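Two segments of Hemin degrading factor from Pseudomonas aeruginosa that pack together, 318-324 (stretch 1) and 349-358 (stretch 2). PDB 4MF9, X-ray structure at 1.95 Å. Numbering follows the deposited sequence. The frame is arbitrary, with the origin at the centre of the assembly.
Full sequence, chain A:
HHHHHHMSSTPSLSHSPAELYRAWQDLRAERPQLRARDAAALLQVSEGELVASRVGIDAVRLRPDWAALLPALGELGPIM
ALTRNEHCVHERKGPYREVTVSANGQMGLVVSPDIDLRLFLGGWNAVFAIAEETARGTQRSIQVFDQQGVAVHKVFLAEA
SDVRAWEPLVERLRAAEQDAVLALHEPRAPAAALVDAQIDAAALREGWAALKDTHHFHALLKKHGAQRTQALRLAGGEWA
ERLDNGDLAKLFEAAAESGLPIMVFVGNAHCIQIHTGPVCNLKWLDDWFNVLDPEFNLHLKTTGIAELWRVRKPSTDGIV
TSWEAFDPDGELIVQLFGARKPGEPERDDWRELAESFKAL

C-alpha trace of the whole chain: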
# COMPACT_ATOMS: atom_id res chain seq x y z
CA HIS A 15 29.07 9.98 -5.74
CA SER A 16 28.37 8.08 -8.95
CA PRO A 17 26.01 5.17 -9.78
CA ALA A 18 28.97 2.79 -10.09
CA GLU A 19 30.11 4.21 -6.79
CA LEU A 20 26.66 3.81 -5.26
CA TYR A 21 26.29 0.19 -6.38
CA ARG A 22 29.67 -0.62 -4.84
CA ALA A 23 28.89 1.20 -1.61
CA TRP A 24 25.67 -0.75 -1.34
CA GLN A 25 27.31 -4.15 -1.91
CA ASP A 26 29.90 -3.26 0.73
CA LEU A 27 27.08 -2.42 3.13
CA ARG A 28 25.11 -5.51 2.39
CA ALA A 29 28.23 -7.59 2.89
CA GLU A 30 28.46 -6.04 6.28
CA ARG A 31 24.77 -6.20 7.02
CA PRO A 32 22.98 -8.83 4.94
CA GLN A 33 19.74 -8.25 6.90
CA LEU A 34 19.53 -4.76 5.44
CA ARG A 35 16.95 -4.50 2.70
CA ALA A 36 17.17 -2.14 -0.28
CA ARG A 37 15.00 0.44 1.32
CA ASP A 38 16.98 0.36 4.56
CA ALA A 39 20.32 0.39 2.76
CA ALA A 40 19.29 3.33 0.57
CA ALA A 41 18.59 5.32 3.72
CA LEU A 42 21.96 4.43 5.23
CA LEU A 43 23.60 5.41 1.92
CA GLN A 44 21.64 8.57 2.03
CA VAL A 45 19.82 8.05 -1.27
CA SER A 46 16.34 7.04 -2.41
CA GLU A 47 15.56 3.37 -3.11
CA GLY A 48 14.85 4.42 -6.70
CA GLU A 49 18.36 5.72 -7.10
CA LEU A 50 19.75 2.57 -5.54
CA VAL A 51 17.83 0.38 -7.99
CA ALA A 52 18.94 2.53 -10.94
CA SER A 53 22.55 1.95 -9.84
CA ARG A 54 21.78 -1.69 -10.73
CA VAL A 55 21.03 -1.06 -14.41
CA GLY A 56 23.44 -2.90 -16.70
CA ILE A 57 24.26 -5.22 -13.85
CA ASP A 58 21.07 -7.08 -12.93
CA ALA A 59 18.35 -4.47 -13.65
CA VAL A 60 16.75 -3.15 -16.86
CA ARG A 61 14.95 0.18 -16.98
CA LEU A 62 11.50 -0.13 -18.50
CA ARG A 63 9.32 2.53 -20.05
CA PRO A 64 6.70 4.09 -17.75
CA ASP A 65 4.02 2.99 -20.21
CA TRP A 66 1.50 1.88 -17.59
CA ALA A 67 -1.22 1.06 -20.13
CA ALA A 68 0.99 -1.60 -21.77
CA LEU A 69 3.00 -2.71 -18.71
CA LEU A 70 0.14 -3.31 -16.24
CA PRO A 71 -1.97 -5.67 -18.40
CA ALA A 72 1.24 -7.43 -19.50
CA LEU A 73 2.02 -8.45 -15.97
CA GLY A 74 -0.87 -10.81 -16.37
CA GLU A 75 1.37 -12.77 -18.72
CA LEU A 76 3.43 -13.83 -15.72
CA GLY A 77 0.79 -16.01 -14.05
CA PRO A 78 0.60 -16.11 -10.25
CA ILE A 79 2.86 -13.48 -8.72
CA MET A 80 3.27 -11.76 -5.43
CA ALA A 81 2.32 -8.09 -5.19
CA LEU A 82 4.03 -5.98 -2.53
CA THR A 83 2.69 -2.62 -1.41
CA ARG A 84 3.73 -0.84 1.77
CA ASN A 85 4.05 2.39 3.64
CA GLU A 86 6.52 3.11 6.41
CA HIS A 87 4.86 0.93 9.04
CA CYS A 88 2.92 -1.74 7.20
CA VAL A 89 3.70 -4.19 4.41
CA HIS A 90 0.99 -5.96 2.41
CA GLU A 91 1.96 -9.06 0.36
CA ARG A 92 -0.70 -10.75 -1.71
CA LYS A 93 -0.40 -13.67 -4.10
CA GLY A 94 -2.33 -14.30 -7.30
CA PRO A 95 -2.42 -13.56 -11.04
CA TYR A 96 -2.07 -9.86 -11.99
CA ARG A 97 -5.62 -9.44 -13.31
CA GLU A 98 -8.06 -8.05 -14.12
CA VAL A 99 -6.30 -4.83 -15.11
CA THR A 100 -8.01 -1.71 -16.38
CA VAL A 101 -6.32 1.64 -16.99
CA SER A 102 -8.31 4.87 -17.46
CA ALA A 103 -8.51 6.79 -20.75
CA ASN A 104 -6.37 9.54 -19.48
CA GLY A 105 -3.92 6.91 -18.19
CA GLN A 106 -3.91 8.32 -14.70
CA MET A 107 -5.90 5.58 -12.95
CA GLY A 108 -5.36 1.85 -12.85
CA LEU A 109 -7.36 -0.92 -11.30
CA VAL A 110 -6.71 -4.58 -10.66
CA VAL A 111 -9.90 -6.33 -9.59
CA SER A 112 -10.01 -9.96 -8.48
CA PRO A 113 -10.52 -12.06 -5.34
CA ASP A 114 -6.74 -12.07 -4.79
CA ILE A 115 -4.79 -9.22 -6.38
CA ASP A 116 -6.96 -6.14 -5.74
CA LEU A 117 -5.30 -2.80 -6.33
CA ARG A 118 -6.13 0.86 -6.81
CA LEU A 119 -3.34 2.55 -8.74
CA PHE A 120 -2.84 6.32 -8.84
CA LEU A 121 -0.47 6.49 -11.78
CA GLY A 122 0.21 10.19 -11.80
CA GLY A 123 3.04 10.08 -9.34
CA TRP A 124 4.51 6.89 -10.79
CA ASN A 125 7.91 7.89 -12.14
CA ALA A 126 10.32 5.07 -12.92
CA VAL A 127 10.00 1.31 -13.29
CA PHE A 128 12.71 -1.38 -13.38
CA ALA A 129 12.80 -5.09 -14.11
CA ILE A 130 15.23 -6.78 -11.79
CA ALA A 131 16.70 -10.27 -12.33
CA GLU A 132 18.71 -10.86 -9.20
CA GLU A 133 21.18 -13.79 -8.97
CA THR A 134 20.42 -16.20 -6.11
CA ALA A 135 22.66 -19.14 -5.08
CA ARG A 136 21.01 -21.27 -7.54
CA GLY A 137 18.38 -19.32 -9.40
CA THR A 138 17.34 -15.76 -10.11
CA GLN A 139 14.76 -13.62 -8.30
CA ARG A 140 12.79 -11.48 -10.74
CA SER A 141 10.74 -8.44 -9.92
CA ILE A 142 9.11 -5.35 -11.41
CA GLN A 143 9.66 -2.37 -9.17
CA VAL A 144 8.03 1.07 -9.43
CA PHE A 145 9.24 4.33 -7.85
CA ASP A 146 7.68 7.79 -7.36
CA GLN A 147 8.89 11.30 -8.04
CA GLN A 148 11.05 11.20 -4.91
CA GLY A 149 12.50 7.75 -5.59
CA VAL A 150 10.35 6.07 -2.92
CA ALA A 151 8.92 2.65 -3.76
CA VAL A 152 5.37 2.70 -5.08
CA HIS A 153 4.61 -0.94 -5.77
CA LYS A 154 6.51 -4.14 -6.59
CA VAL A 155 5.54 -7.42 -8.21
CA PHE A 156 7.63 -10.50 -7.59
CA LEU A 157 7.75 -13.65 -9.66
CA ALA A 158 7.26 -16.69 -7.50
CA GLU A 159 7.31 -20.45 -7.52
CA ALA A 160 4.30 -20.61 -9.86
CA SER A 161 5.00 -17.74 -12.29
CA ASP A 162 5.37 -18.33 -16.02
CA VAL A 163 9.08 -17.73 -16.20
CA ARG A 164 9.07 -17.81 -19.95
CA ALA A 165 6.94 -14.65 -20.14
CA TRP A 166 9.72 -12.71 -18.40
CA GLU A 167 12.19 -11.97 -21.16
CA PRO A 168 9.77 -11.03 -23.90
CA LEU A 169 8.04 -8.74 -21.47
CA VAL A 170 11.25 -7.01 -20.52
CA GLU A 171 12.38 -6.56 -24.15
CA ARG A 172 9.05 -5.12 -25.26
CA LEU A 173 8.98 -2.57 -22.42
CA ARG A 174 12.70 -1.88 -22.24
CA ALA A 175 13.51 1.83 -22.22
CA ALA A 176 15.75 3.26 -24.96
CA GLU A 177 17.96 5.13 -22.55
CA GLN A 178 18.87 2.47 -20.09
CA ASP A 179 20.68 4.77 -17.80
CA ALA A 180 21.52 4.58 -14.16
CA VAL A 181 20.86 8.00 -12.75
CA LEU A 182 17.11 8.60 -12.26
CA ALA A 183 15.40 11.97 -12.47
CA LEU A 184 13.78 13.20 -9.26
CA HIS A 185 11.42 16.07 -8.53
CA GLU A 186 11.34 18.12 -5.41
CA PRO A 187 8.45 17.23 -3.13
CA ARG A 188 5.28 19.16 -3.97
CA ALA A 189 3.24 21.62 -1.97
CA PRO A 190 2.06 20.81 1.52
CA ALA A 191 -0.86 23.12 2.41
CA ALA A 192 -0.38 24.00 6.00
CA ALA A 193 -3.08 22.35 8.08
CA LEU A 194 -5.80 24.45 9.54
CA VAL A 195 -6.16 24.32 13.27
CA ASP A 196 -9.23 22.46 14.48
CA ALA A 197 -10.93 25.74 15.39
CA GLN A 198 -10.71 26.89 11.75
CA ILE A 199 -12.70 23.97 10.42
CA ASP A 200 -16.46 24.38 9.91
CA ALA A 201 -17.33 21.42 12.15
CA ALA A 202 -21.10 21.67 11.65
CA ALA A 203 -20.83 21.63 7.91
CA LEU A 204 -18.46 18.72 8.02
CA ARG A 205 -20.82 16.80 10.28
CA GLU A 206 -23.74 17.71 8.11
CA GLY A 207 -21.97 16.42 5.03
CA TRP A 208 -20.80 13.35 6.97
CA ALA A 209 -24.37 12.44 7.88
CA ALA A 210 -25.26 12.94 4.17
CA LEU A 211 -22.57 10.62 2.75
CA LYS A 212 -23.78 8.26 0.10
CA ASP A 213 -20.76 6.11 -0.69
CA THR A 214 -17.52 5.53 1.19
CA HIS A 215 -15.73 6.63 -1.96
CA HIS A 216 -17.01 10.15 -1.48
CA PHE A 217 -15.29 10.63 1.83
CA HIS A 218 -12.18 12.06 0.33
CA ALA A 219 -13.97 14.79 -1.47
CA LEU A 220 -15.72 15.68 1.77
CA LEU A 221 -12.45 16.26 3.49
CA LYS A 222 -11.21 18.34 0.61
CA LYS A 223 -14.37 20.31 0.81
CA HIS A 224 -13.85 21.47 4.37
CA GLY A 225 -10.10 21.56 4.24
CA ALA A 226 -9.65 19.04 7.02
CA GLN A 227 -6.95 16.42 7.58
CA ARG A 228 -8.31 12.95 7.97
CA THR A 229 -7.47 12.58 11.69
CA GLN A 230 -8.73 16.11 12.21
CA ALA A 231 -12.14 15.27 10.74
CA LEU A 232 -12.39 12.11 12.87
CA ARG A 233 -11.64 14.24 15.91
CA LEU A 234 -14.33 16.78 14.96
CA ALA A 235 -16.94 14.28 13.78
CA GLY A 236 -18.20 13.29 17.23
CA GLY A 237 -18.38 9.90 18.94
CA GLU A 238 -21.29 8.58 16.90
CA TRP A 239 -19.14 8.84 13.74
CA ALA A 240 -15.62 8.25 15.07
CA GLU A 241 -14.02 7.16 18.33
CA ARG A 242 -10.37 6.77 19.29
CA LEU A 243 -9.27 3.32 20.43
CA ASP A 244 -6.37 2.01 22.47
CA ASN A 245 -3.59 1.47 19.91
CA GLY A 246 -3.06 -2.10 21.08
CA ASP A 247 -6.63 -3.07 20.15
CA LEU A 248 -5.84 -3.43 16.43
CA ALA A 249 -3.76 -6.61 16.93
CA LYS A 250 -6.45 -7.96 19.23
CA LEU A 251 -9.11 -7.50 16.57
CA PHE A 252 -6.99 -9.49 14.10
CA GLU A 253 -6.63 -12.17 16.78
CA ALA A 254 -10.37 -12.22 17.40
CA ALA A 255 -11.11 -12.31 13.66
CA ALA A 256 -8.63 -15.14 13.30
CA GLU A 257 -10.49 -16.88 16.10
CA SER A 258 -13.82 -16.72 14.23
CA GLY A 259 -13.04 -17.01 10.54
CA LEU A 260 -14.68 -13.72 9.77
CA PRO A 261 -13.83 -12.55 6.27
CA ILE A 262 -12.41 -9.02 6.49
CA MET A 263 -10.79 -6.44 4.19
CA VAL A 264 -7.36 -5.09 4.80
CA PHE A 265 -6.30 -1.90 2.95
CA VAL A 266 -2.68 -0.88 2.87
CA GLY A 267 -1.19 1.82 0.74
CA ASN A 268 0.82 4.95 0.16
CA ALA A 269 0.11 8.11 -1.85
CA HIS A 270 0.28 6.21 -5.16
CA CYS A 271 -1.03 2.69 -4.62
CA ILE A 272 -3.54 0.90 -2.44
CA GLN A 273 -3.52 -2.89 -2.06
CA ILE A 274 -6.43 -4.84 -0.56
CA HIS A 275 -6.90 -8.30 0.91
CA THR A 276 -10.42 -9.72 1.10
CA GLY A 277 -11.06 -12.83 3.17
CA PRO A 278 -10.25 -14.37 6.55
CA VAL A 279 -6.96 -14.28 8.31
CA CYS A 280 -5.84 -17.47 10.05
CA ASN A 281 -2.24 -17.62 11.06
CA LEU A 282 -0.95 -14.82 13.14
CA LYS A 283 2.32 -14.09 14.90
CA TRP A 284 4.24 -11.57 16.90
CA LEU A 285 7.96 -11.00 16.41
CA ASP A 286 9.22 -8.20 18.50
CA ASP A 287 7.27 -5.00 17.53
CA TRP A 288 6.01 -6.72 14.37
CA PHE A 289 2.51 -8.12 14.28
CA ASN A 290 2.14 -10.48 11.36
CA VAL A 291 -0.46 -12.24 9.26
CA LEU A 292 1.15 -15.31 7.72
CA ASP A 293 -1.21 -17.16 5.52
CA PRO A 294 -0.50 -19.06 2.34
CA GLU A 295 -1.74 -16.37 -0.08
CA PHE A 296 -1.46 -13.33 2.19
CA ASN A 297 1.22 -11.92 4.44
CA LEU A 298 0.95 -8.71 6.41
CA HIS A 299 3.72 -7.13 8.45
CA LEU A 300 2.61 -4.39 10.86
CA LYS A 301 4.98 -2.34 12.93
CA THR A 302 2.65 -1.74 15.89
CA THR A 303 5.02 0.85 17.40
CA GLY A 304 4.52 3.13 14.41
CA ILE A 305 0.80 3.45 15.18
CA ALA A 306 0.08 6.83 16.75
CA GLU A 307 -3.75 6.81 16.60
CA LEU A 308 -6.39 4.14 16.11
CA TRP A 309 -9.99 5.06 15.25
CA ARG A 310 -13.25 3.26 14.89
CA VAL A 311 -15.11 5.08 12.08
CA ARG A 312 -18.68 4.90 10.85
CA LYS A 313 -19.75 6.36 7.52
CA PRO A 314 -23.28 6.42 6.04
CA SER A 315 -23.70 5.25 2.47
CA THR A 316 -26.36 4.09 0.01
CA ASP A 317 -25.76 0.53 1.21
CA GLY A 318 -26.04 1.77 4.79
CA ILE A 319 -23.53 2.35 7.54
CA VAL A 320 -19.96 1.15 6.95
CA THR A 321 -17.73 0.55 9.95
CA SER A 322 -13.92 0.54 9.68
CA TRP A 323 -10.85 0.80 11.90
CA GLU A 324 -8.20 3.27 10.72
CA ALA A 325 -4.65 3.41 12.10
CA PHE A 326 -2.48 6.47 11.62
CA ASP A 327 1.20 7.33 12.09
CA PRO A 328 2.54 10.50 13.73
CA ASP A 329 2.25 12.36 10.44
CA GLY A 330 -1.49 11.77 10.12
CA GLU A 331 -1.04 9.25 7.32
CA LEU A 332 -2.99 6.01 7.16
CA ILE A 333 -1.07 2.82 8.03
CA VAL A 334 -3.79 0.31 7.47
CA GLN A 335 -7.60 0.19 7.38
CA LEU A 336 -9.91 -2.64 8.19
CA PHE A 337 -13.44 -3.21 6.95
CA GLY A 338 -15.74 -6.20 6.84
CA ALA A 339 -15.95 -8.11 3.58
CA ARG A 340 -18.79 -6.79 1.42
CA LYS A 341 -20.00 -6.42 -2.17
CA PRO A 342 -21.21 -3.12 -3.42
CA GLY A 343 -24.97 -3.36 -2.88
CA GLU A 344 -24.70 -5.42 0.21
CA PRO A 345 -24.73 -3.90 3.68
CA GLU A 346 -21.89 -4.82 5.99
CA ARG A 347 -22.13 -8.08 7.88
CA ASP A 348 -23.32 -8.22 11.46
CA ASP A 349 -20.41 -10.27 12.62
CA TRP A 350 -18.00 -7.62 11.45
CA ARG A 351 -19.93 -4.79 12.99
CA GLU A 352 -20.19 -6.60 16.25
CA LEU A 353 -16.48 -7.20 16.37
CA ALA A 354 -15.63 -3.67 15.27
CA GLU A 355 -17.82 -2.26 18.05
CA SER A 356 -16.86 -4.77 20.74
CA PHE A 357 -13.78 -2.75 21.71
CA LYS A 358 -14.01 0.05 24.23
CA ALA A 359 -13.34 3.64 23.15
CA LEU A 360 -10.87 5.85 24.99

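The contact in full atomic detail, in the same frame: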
# COMPACT_ATOMS: atom_id res chain seq x y z
N GLY A 318 -25.92 1.67 3.34
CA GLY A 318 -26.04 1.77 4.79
C GLY A 318 -24.73 2.09 5.50
O GLY A 318 -23.73 2.40 4.87
N ILE A 319 -24.72 2.06 6.82
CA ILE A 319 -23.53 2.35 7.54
C ILE A 319 -22.35 1.39 7.29
O ILE A 319 -22.51 0.25 7.32
CB ILE A 319 -23.84 2.40 9.02
CG1 ILE A 319 -24.97 3.42 9.23
CG2 ILE A 319 -22.60 2.61 9.84
CD1 ILE A 319 -24.56 4.77 9.70
N VAL A 320 -21.18 1.95 7.10
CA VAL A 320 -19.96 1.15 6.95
C VAL A 320 -19.02 1.45 8.10
O VAL A 320 -18.63 2.59 8.31
CB VAL A 320 -19.22 1.43 5.61
CG1 VAL A 320 -17.87 0.65 5.57
CG2 VAL A 320 -20.08 1.06 4.43
N THR A 321 -18.63 0.40 8.82
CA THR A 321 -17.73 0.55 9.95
C THR A 321 -16.32 0.09 9.57
O THR A 321 -16.15 -0.95 8.95
CB THR A 321 -18.21 -0.28 11.14
OG1 THR A 321 -19.61 -0.02 11.35
CG2 THR A 321 -17.44 0.09 12.39
N SER A 322 -15.32 0.86 9.97
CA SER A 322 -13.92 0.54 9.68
C SER A 322 -13.08 0.91 10.88
O SER A 322 -13.53 1.69 11.73
CB SER A 322 -13.44 1.32 8.47
OG SER A 322 -13.51 2.71 8.72
N TRP A 323 -11.88 0.34 10.97
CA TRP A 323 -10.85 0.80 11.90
C TRP A 323 -9.73 1.39 11.06
O TRP A 323 -9.34 0.81 10.03
CB TRP A 323 -10.30 -0.36 12.72
CG TRP A 323 -11.20 -0.79 13.85
CD1 TRP A 323 -12.56 -0.64 13.93
CD2 TRP A 323 -10.79 -1.42 15.07
NE1 TRP A 323 -13.02 -1.15 15.13
CE2 TRP A 323 -11.96 -1.64 15.84
CE3 TRP A 323 -9.56 -1.83 15.58
CZ2 TRP A 323 -11.92 -2.24 17.09
CZ3 TRP A 323 -9.52 -2.44 16.82
CH2 TRP A 323 -10.69 -2.64 17.57
N GLU A 324 -9.22 2.55 11.47
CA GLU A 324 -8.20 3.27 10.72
C GLU A 324 -7.04 3.63 11.66
O GLU A 324 -7.23 4.29 12.68
CB GLU A 324 -8.83 4.50 10.03
CG GLU A 324 -10.06 4.09 9.21
CD GLU A 324 -10.68 5.19 8.38
OE1 GLU A 324 -10.16 6.34 8.39
OE2 GLU A 324 -11.70 4.91 7.71
N ASP A 349 -21.51 -9.74 11.87
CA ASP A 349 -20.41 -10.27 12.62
C ASP A 349 -19.24 -9.29 12.64
O ASP A 349 -18.60 -9.07 13.63
CB ASP A 349 -20.04 -11.74 12.20
CG ASP A 349 -19.63 -11.87 10.73
OD1 ASP A 349 -19.55 -13.01 10.23
OD2 ASP A 349 -19.43 -10.86 10.08
N TRP A 350 -19.03 -8.66 11.52
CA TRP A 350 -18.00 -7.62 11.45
C TRP A 350 -18.33 -6.45 12.36
O TRP A 350 -17.52 -6.05 13.20
CB TRP A 350 -17.79 -7.12 10.02
CG TRP A 350 -17.02 -5.83 10.01
CD1 TRP A 350 -17.48 -4.58 9.67
CD2 TRP A 350 -15.65 -5.65 10.40
NE1 TRP A 350 -16.48 -3.65 9.82
CE2 TRP A 350 -15.35 -4.29 10.26
CE3 TRP A 350 -14.66 -6.53 10.84
CZ2 TRP A 350 -14.08 -3.78 10.55
CZ3 TRP A 350 -13.42 -6.02 11.13
CH2 TRP A 350 -13.14 -4.66 10.99
N ARG A 351 -19.55 -5.96 12.25
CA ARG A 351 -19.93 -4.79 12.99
C ARG A 351 -19.87 -5.05 14.46
O ARG A 351 -19.42 -4.28 15.16
CB ARG A 351 -21.29 -4.26 12.52
CG ARG A 351 -21.84 -3.16 13.41
CD ARG A 351 -23.17 -2.57 12.95
NE ARG A 351 -23.17 -2.04 11.62
CZ ARG A 351 -24.19 -1.51 10.98
NH1 ARG A 351 -25.36 -1.36 11.56
NH2 ARG A 351 -24.02 -1.10 9.76
N GLU A 352 -20.29 -6.22 14.88
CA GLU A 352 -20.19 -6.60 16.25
C GLU A 352 -18.75 -6.65 16.74
O GLU A 352 -18.47 -6.17 17.77
CB GLU A 352 -20.88 -7.94 16.47
CG GLU A 352 -20.61 -8.49 17.86
CD GLU A 352 -21.19 -9.86 18.07
OE1 GLU A 352 -21.54 -10.15 19.20
OE2 GLU A 352 -21.27 -10.64 17.12
N LEU A 353 -17.86 -7.23 15.97
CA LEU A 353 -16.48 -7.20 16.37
C LEU A 353 -15.86 -5.82 16.40
O LEU A 353 -15.23 -5.45 17.34
CB LEU A 353 -15.67 -8.12 15.51
CG LEU A 353 -14.16 -8.24 15.76
CD1 LEU A 353 -13.84 -8.57 17.18
CD2 LEU A 353 -13.57 -9.26 14.84
N ALA A 354 -16.12 -5.05 15.37
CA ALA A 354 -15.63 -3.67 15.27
C ALA A 354 -16.11 -2.79 16.43
O ALA A 354 -15.41 -1.87 16.86
CB ALA A 354 -16.08 -3.07 13.95
N GLU A 355 -17.30 -3.03 16.91
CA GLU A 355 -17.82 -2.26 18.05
C GLU A 355 -17.54 -2.87 19.41
O GLU A 355 -17.75 -2.26 20.37
CB GLU A 355 -19.31 -2.01 17.93
CG GLU A 355 -19.87 -1.40 16.66
CD GLU A 355 -19.98 0.10 16.73
OE1 GLU A 355 -19.41 0.68 17.64
OE2 GLU A 355 -20.67 0.68 15.93
N SER A 356 -17.05 -4.09 19.46
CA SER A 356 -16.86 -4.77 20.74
C SER A 356 -15.79 -4.11 21.60
O SER A 356 -15.76 -4.29 22.82
CB SER A 356 -16.53 -6.25 20.53
OG SER A 356 -15.22 -6.42 19.99
N PHE A 357 -14.91 -3.32 20.98
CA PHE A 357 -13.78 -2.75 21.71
C PHE A 357 -14.12 -1.39 22.30
O PHE A 357 -14.78 -0.56 21.67
CB PHE A 357 -12.52 -2.71 20.83
CG PHE A 357 -11.93 -4.07 20.57
CD1 PHE A 357 -10.90 -4.55 21.37
CD2 PHE A 357 -12.41 -4.87 19.55
CE1 PHE A 357 -10.36 -5.80 21.15
CE2 PHE A 357 -11.87 -6.13 19.33
CZ PHE A 357 -10.85 -6.60 20.13
N LYS A 358 -13.67 -1.15 23.53
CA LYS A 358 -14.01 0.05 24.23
C LYS A 358 -13.26 1.30 23.78
O LYS A 358 -12.10 1.31 23.73
CB LYS A 358 -13.89 -0.18 25.75
CG LYS A 358 -14.58 -1.44 26.23
CD LYS A 358 -15.17 -1.33 27.64
CE LYS A 358 -15.71 -2.65 28.20
NZ LYS A 358 -16.13 -3.59 27.14
O HOH W 1 -21.34 0.57 13.43

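Residues 320-324 form a β-strand, and the helical segment around 349-354 lies across it, the two axes approaching to 8.7 Å with their N-to-C directions 43° apart. The nearest CA pair across the two stretches is Thr321 CA and Arg351 CA, 6.5 Å apart. Contact with the helix falls mainly on alternate residues, Ile319 just before the strand and Thr321 and Trp323 within it, whereas Val320 and Ser322 turn their CA-to-CB bonds away. Together the two stretches bury 417 Å², and Trp323 and Thr321 account for much of the strand's share.

Trp323 has the largest covered area. Its CA-to-CB bond points sideways, but with chi1 in the m well the indole reaches the backbone at Ala354. Trp323 NE1 donates a hydrogen bond to Ala354 O at 3.0 Å, with an N-H...O angle of 147°. No backbone amide within the stretch uses this carbonyl, so the indole supplies it with a donor. The oxygen sits near the plane of the ring, as expected for an acceptor facing an indole N-H, and the same approach brings Trp323 CD1 to 4.3 Å from Ala354 CB. Farther along the indole, the edge of its six-membered ring is directed at the face of Phe357 in an offset edge-to-face pair, with centroids 5.2 Å apart and planes at 80°; the closest atoms, Trp323 CH2 and Phe357 CD2, are 3.4 Å apart. One side chain thus joins a polar bond to the helix backbone with an aromatic contact just beyond it.

The CA-to-CB bond of Thr321 points toward the helix, and the residue is engaged through both backbone and side chain. Its carbonyl accepts a hydrogen bond from the second tryptophan, Trp350 NE1 to Thr321 O at 2.9 Å, with a favourable angle of 160°. The two indoles therefore bond in opposite senses, each donating to a main-chain oxygen of the other stretch. The methyl of Thr321 packs against the helix, with Thr321 CG2 3.8 Å from Ala354 CB. The hydroxyl serves a separate polar link: a water donates to Thr321 OG1 at 2.8 Å and to Glu355 OE2 at 2.6 Å, bridging the two stretches.

Arg351 adds a contact just before the strand. Its side chain, kinked at chi3 (m), carries the guanidinium to the backbone of Ile319, where Arg351 NH2 makes a weak hydrogen bond to Ile319 O, 3.2 Å long and bent to 120°.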